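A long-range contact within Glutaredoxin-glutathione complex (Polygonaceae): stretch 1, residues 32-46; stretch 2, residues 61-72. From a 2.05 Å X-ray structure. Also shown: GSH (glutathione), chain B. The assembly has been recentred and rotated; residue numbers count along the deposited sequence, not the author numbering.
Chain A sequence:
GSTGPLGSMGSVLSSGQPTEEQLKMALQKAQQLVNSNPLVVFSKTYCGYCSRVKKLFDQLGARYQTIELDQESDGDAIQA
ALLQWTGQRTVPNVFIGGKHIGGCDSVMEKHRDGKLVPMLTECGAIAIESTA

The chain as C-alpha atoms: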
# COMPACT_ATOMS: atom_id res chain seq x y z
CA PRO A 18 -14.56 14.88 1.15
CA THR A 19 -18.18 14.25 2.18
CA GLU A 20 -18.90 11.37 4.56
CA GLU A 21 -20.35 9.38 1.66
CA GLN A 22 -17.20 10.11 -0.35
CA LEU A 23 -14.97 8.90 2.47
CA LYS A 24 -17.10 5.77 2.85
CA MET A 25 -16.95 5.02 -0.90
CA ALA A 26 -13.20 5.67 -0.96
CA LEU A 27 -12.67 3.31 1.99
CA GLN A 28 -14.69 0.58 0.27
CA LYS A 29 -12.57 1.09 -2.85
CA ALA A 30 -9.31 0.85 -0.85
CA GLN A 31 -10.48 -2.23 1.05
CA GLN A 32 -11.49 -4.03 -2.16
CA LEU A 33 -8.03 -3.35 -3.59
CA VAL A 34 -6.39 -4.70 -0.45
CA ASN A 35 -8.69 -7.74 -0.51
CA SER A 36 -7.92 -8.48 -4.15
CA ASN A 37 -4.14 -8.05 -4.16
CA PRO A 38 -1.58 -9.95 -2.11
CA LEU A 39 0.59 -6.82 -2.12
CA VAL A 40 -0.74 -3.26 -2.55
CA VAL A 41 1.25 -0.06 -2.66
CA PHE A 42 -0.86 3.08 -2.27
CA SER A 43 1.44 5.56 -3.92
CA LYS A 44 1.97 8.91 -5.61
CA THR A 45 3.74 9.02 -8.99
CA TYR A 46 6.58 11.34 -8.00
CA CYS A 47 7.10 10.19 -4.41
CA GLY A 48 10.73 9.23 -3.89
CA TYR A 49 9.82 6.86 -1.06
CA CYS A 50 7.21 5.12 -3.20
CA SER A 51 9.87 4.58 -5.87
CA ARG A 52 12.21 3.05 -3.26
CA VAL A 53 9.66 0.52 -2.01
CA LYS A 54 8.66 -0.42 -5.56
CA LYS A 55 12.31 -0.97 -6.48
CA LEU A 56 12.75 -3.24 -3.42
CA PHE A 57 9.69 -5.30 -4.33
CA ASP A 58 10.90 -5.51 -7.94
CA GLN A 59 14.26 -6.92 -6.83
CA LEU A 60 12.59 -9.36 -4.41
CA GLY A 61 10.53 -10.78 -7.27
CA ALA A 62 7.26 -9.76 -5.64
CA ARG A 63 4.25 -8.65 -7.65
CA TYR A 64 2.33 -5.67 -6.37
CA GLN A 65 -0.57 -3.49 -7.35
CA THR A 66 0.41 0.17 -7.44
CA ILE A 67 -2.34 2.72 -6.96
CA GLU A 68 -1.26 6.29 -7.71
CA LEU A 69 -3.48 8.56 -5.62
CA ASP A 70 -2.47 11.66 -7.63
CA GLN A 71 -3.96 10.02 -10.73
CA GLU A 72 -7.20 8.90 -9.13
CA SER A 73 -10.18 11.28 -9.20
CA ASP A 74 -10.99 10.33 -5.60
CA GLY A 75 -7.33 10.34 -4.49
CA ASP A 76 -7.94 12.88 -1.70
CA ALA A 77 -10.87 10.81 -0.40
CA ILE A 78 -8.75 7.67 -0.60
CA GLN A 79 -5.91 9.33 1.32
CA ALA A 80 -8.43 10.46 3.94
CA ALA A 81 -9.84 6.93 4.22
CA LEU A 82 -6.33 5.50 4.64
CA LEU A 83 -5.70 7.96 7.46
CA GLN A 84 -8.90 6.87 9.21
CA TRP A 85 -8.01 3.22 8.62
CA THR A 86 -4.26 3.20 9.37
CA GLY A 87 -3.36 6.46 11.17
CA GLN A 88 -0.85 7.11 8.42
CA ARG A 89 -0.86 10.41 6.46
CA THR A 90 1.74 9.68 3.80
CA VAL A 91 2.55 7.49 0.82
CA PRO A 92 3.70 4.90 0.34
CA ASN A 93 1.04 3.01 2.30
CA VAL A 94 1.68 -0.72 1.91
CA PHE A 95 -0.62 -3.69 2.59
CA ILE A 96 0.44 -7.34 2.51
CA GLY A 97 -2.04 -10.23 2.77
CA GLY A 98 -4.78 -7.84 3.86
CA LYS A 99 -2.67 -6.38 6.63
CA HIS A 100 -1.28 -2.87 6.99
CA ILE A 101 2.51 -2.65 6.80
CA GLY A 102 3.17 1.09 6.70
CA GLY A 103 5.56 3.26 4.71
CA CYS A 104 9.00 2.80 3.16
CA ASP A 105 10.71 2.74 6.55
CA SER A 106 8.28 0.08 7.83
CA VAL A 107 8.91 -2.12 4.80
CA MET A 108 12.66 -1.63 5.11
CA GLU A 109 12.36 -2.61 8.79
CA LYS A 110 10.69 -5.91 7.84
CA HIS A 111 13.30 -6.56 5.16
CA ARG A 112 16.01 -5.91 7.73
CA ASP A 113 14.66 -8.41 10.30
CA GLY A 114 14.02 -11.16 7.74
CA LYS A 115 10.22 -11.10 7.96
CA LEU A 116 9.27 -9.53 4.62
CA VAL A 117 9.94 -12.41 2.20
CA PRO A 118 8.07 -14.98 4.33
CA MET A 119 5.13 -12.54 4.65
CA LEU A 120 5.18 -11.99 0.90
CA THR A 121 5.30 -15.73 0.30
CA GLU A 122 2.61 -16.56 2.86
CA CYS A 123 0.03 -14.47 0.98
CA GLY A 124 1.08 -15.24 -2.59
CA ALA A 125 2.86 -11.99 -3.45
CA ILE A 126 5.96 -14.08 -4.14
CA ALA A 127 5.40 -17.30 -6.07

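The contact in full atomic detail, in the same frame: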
# COMPACT_ATOMS: atom_id res chain seq x y z
N GLN A 32 -11.35 -3.06 -1.07
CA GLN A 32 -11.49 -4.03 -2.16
C GLN A 32 -10.14 -4.26 -2.85
O GLN A 32 -9.84 -5.37 -3.29
CB GLN A 32 -12.52 -3.55 -3.18
CG GLN A 32 -13.01 -4.62 -4.19
CD GLN A 32 -12.12 -4.77 -5.42
OE1 GLN A 32 -11.47 -3.82 -5.87
NE2 GLN A 32 -12.10 -5.99 -5.98
N LEU A 33 -9.35 -3.21 -2.98
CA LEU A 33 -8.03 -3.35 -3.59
C LEU A 33 -7.13 -4.20 -2.70
O LEU A 33 -6.41 -5.08 -3.18
CB LEU A 33 -7.38 -1.99 -3.83
CG LEU A 33 -8.02 -1.25 -4.99
CD1 LEU A 33 -7.63 0.22 -4.95
CD2 LEU A 33 -7.59 -1.92 -6.29
N VAL A 34 -7.17 -3.93 -1.40
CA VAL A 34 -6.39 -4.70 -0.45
C VAL A 34 -6.83 -6.16 -0.43
O VAL A 34 -6.00 -7.07 -0.37
CB VAL A 34 -6.48 -4.06 0.96
CG1 VAL A 34 -5.94 -4.99 2.03
CG2 VAL A 34 -5.70 -2.76 0.97
N ASN A 35 -8.14 -6.39 -0.51
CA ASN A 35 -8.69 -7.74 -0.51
C ASN A 35 -8.36 -8.52 -1.78
O ASN A 35 -8.39 -9.75 -1.79
CB ASN A 35 -10.21 -7.72 -0.34
CG ASN A 35 -10.64 -7.26 1.03
OD1 ASN A 35 -9.86 -7.25 1.98
ND2 ASN A 35 -11.91 -6.88 1.15
N SER A 36 -8.06 -7.81 -2.86
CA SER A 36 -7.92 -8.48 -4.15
C SER A 36 -6.50 -8.40 -4.69
O SER A 36 -6.25 -8.64 -5.87
CB SER A 36 -8.93 -7.89 -5.15
OG SER A 36 -8.67 -6.52 -5.36
N ASN A 37 -5.56 -8.06 -3.81
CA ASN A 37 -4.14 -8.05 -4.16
C ASN A 37 -3.30 -8.50 -2.99
O ASN A 37 -3.44 -7.97 -1.90
CB ASN A 37 -3.70 -6.65 -4.59
CG ASN A 37 -4.25 -6.26 -5.93
OD1 ASN A 37 -3.72 -6.66 -6.96
ND2 ASN A 37 -5.31 -5.47 -5.93
N PRO A 38 -2.46 -9.52 -3.20
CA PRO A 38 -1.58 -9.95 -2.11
C PRO A 38 -0.75 -8.78 -1.58
O PRO A 38 -0.63 -8.59 -0.38
CB PRO A 38 -0.71 -11.03 -2.76
CG PRO A 38 -1.58 -11.58 -3.87
CD PRO A 38 -2.38 -10.41 -4.38
N LEU A 39 -0.21 -7.98 -2.49
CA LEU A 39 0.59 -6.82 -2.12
C LEU A 39 0.05 -5.55 -2.80
O LEU A 39 -0.08 -5.49 -4.02
CB LEU A 39 2.06 -7.06 -2.50
CG LEU A 39 3.03 -5.88 -2.41
CD1 LEU A 39 3.04 -5.29 -0.99
CD2 LEU A 39 4.43 -6.29 -2.85
N VAL A 40 -0.26 -4.53 -2.00
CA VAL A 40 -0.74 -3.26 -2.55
C VAL A 40 0.14 -2.13 -2.08
O VAL A 40 0.48 -2.04 -0.89
CB VAL A 40 -2.20 -2.93 -2.13
CG1 VAL A 40 -2.66 -1.61 -2.78
CG2 VAL A 40 -3.16 -4.07 -2.50
N VAL A 41 0.49 -1.24 -3.00
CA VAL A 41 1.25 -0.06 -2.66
C VAL A 41 0.45 1.19 -3.01
O VAL A 41 0.43 1.60 -4.16
CB VAL A 41 2.60 -0.02 -3.39
CG1 VAL A 41 3.37 1.21 -2.97
CG2 VAL A 41 3.41 -1.28 -3.08
N PHE A 42 -0.22 1.79 -2.02
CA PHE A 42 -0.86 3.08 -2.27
C PHE A 42 0.25 4.11 -2.37
O PHE A 42 1.08 4.24 -1.48
CB PHE A 42 -1.88 3.45 -1.20
CG PHE A 42 -3.08 2.55 -1.18
CD1 PHE A 42 -4.13 2.75 -2.07
CD2 PHE A 42 -3.15 1.50 -0.28
CE1 PHE A 42 -5.24 1.91 -2.06
CE2 PHE A 42 -4.27 0.66 -0.26
CZ PHE A 42 -5.31 0.86 -1.15
N SER A 43 0.26 4.83 -3.48
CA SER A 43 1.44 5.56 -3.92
C SER A 43 1.09 6.94 -4.48
O SER A 43 -0.09 7.26 -4.70
CB SER A 43 2.16 4.71 -4.98
OG SER A 43 3.28 5.38 -5.54
N LYS A 44 2.10 7.77 -4.70
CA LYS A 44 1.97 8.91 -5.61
C LYS A 44 3.10 8.85 -6.64
O LYS A 44 4.21 8.41 -6.33
CB LYS A 44 1.96 10.24 -4.85
CG LYS A 44 0.62 10.49 -4.14
CD LYS A 44 0.61 11.81 -3.37
CE LYS A 44 -0.76 12.06 -2.75
NZ LYS A 44 -0.80 13.33 -1.97
N THR A 45 2.82 9.26 -7.87
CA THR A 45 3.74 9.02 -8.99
C THR A 45 5.15 9.56 -8.76
O THR A 45 6.14 8.92 -9.14
CB THR A 45 3.20 9.65 -10.29
OG1 THR A 45 1.82 9.31 -10.45
CG2 THR A 45 3.99 9.16 -11.50
N TYR A 46 5.27 10.72 -8.14
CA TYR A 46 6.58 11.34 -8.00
C TYR A 46 7.07 11.35 -6.56
O TYR A 46 7.83 12.23 -6.15
CB TYR A 46 6.55 12.75 -8.61
CG TYR A 46 6.05 12.69 -10.04
CD1 TYR A 46 6.88 12.24 -11.06
CD2 TYR A 46 4.73 13.02 -10.36
CE1 TYR A 46 6.41 12.13 -12.38
CE2 TYR A 46 4.26 12.92 -11.67
CZ TYR A 46 5.11 12.48 -12.67
OH TYR A 46 4.66 12.38 -13.96
N GLY A 61 11.35 -9.93 -6.42
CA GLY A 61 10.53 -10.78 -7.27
C GLY A 61 9.06 -10.83 -6.85
O GLY A 61 8.33 -11.78 -7.16
N ALA A 62 8.63 -9.79 -6.15
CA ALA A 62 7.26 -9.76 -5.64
C ALA A 62 6.37 -8.95 -6.57
O ALA A 62 6.75 -7.88 -7.05
CB ALA A 62 7.24 -9.18 -4.23
N ARG A 63 5.16 -9.44 -6.84
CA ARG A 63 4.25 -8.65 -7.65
C ARG A 63 3.33 -7.84 -6.76
O ARG A 63 2.80 -8.32 -5.75
CB ARG A 63 3.45 -9.53 -8.62
CG ARG A 63 2.30 -10.29 -8.02
CD ARG A 63 1.53 -10.99 -9.13
NE ARG A 63 2.44 -11.70 -10.03
CZ ARG A 63 2.15 -12.03 -11.29
NH1 ARG A 63 0.97 -11.71 -11.81
NH2 ARG A 63 3.05 -12.68 -12.03
N TYR A 64 3.15 -6.58 -7.14
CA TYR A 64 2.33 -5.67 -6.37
C TYR A 64 1.40 -4.89 -7.28
O TYR A 64 1.67 -4.73 -8.47
CB TYR A 64 3.20 -4.71 -5.57
CG TYR A 64 4.22 -3.99 -6.41
CD1 TYR A 64 5.48 -4.54 -6.62
CD2 TYR A 64 3.92 -2.79 -7.03
CE1 TYR A 64 6.42 -3.91 -7.40
CE2 TYR A 64 4.86 -2.14 -7.81
CZ TYR A 64 6.11 -2.71 -7.99
OH TYR A 64 7.06 -2.09 -8.77
N GLN A 65 0.30 -4.45 -6.70
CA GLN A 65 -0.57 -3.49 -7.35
C GLN A 65 -0.21 -2.10 -6.84
O GLN A 65 -0.30 -1.83 -5.64
CB GLN A 65 -2.05 -3.81 -7.06
CG GLN A 65 -3.01 -2.80 -7.66
CD GLN A 65 -3.01 -2.87 -9.15
OE1 GLN A 65 -3.39 -3.89 -9.71
NE2 GLN A 65 -2.58 -1.79 -9.81
N THR A 66 0.22 -1.24 -7.75
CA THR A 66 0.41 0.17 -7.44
C THR A 66 -0.88 0.94 -7.70
O THR A 66 -1.55 0.74 -8.72
CB THR A 66 1.52 0.79 -8.29
OG1 THR A 66 2.76 0.15 -8.00
CG2 THR A 66 1.64 2.28 -8.00
N ILE A 67 -1.20 1.84 -6.78
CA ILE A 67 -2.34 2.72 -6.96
C ILE A 67 -1.85 4.15 -6.72
O ILE A 67 -1.52 4.52 -5.61
CB ILE A 67 -3.51 2.39 -6.00
CG1 ILE A 67 -4.02 0.96 -6.23
CG2 ILE A 67 -4.64 3.39 -6.17
CD1 ILE A 67 -4.82 0.79 -7.55
N GLU A 68 -1.79 4.93 -7.79
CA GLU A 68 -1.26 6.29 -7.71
C GLU A 68 -2.37 7.26 -7.35
O GLU A 68 -3.19 7.60 -8.19
CB GLU A 68 -0.63 6.70 -9.05
CG GLU A 68 0.50 5.79 -9.53
CD GLU A 68 1.77 5.96 -8.72
OE1 GLU A 68 1.70 6.57 -7.64
OE2 GLU A 68 2.85 5.51 -9.17
N LEU A 69 -2.38 7.73 -6.10
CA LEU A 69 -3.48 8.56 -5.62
C LEU A 69 -3.62 9.87 -6.41
O LEU A 69 -4.74 10.38 -6.61
CB LEU A 69 -3.31 8.87 -4.14
CG LEU A 69 -3.25 7.68 -3.19
CD1 LEU A 69 -3.24 8.19 -1.76
CD2 LEU A 69 -4.42 6.74 -3.45
N ASP A 70 -2.49 10.40 -6.87
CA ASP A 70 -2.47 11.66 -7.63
C ASP A 70 -3.12 11.51 -9.01
O ASP A 70 -3.39 12.49 -9.68
CB ASP A 70 -1.04 12.15 -7.79
CG ASP A 70 -0.14 11.11 -8.42
OD1 ASP A 70 -0.10 9.99 -7.88
OD2 ASP A 70 0.49 11.40 -9.45
N GLN A 71 -3.36 10.27 -9.43
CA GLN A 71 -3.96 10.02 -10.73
C GLN A 71 -5.37 9.48 -10.60
O GLN A 71 -6.02 9.15 -11.59
CB GLN A 71 -3.10 9.04 -11.51
CG GLN A 71 -1.71 9.60 -11.78
CD GLN A 71 -0.98 8.79 -12.80
OE1 GLN A 71 -1.51 8.51 -13.86
NE2 GLN A 71 0.25 8.38 -12.47
N GLU A 72 -5.85 9.37 -9.37
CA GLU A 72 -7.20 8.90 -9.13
C GLU A 72 -8.10 10.11 -8.86
O GLU A 72 -7.69 11.01 -8.14
CB GLU A 72 -7.23 7.92 -7.95
CG GLU A 72 -6.42 6.64 -8.18
CD GLU A 72 -7.12 5.66 -9.12
OE1 GLU A 72 -8.34 5.77 -9.30
OE2 GLU A 72 -6.43 4.78 -9.67
N1 GSH B . 8.87 7.85 6.59
CA1 GSH B . 7.98 7.81 5.47
C1 GSH B . 8.29 6.55 4.69
O11 GSH B . 7.42 6.06 3.91
O12 GSH B . 9.41 5.98 4.84
CB1 GSH B . 8.14 9.06 4.62
CG1 GSH B . 7.24 9.00 3.39
CD1 GSH B . 6.92 10.39 2.85
OE1 GSH B . 7.40 11.38 3.36
N2 GSH B . 6.04 10.54 1.73
CA2 GSH B . 5.71 11.83 1.21
C2 GSH B . 4.27 12.20 1.48
O2 GSH B . 3.38 11.36 1.47
CB2 GSH B . 5.77 11.84 -0.30
SG2 GSH B . 7.44 11.99 -0.89
N3 GSH B . 3.95 13.57 1.70
CA3 GSH B . 2.60 13.94 1.92
C3 GSH B . 1.80 13.63 0.65
O31 GSH B . 0.58 13.31 0.73
O32 GSH B . 2.33 13.68 -0.49
O HOH W 1 0.44 -8.85 -5.26

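Two parallel strands, 39-43 and 65-68, lie side by side here, and the residues most covered across the contact are Gln65 and Ile67 on one strand and Leu39 on the other. Backbone bonds set the register. Gln65 N donates to Leu39 O (2.9 Å), and Val41 N donates to Gln65 O (2.8 Å), so Gln65 spends both its amide and its carbonyl on the neighbouring strand. Ile67 repeats the pattern two residues on, its N bonding to Val41 O (3.1 Å) and its O accepting from Ser43 N (2.8 Å). Leu69 N to Ser43 O (2.7 Å) extends the ladder past the strand's end.

Ile67 shares its face of the sheet with Phe42. Branched at CB, it suits a strand, and it packs in two directions: its CB lies 4.0 Å from Phe42 CD1, while its CD1 reaches Leu33 CD1 on the preceding helix at 3.9 Å, tying helix to sheet through purely apolar contact. Gln65, on the same face but partly exposed, can keep a polar end: its NE2 bonds to Thr66 O (2.9 Å), while its CB lies 3.3 Å from Asn37 OD1.

Leu39, buried where the strand begins, points toward the other stretch. Leu39 CG meets Tyr64 CB at 3.4 Å and Leu39 CD2 approaches Ala62 CB at 4.3 Å, so the aliphatic side chain packs against Tyr64 and Ala62. A water accepts from Leu39 N (3.0 Å) and donates to Arg63 O (2.5 Å), bridging the backbones just before the direct bonds begin.

Beyond the strands the contact turns polar. The carboxylate of Asp70 holds Thr45 twice: Thr45 N donates to Asp70 OD1 (3.0 Å) and Thr45 OG1 to Asp70 OD2 (2.7 Å). Thr45 OG1 also accepts from Gln71 NE2 (2.7 Å), a dual role that suits threonine. Nearby, Lys44 NZ reaches glutathione O31 at 3.0 Å.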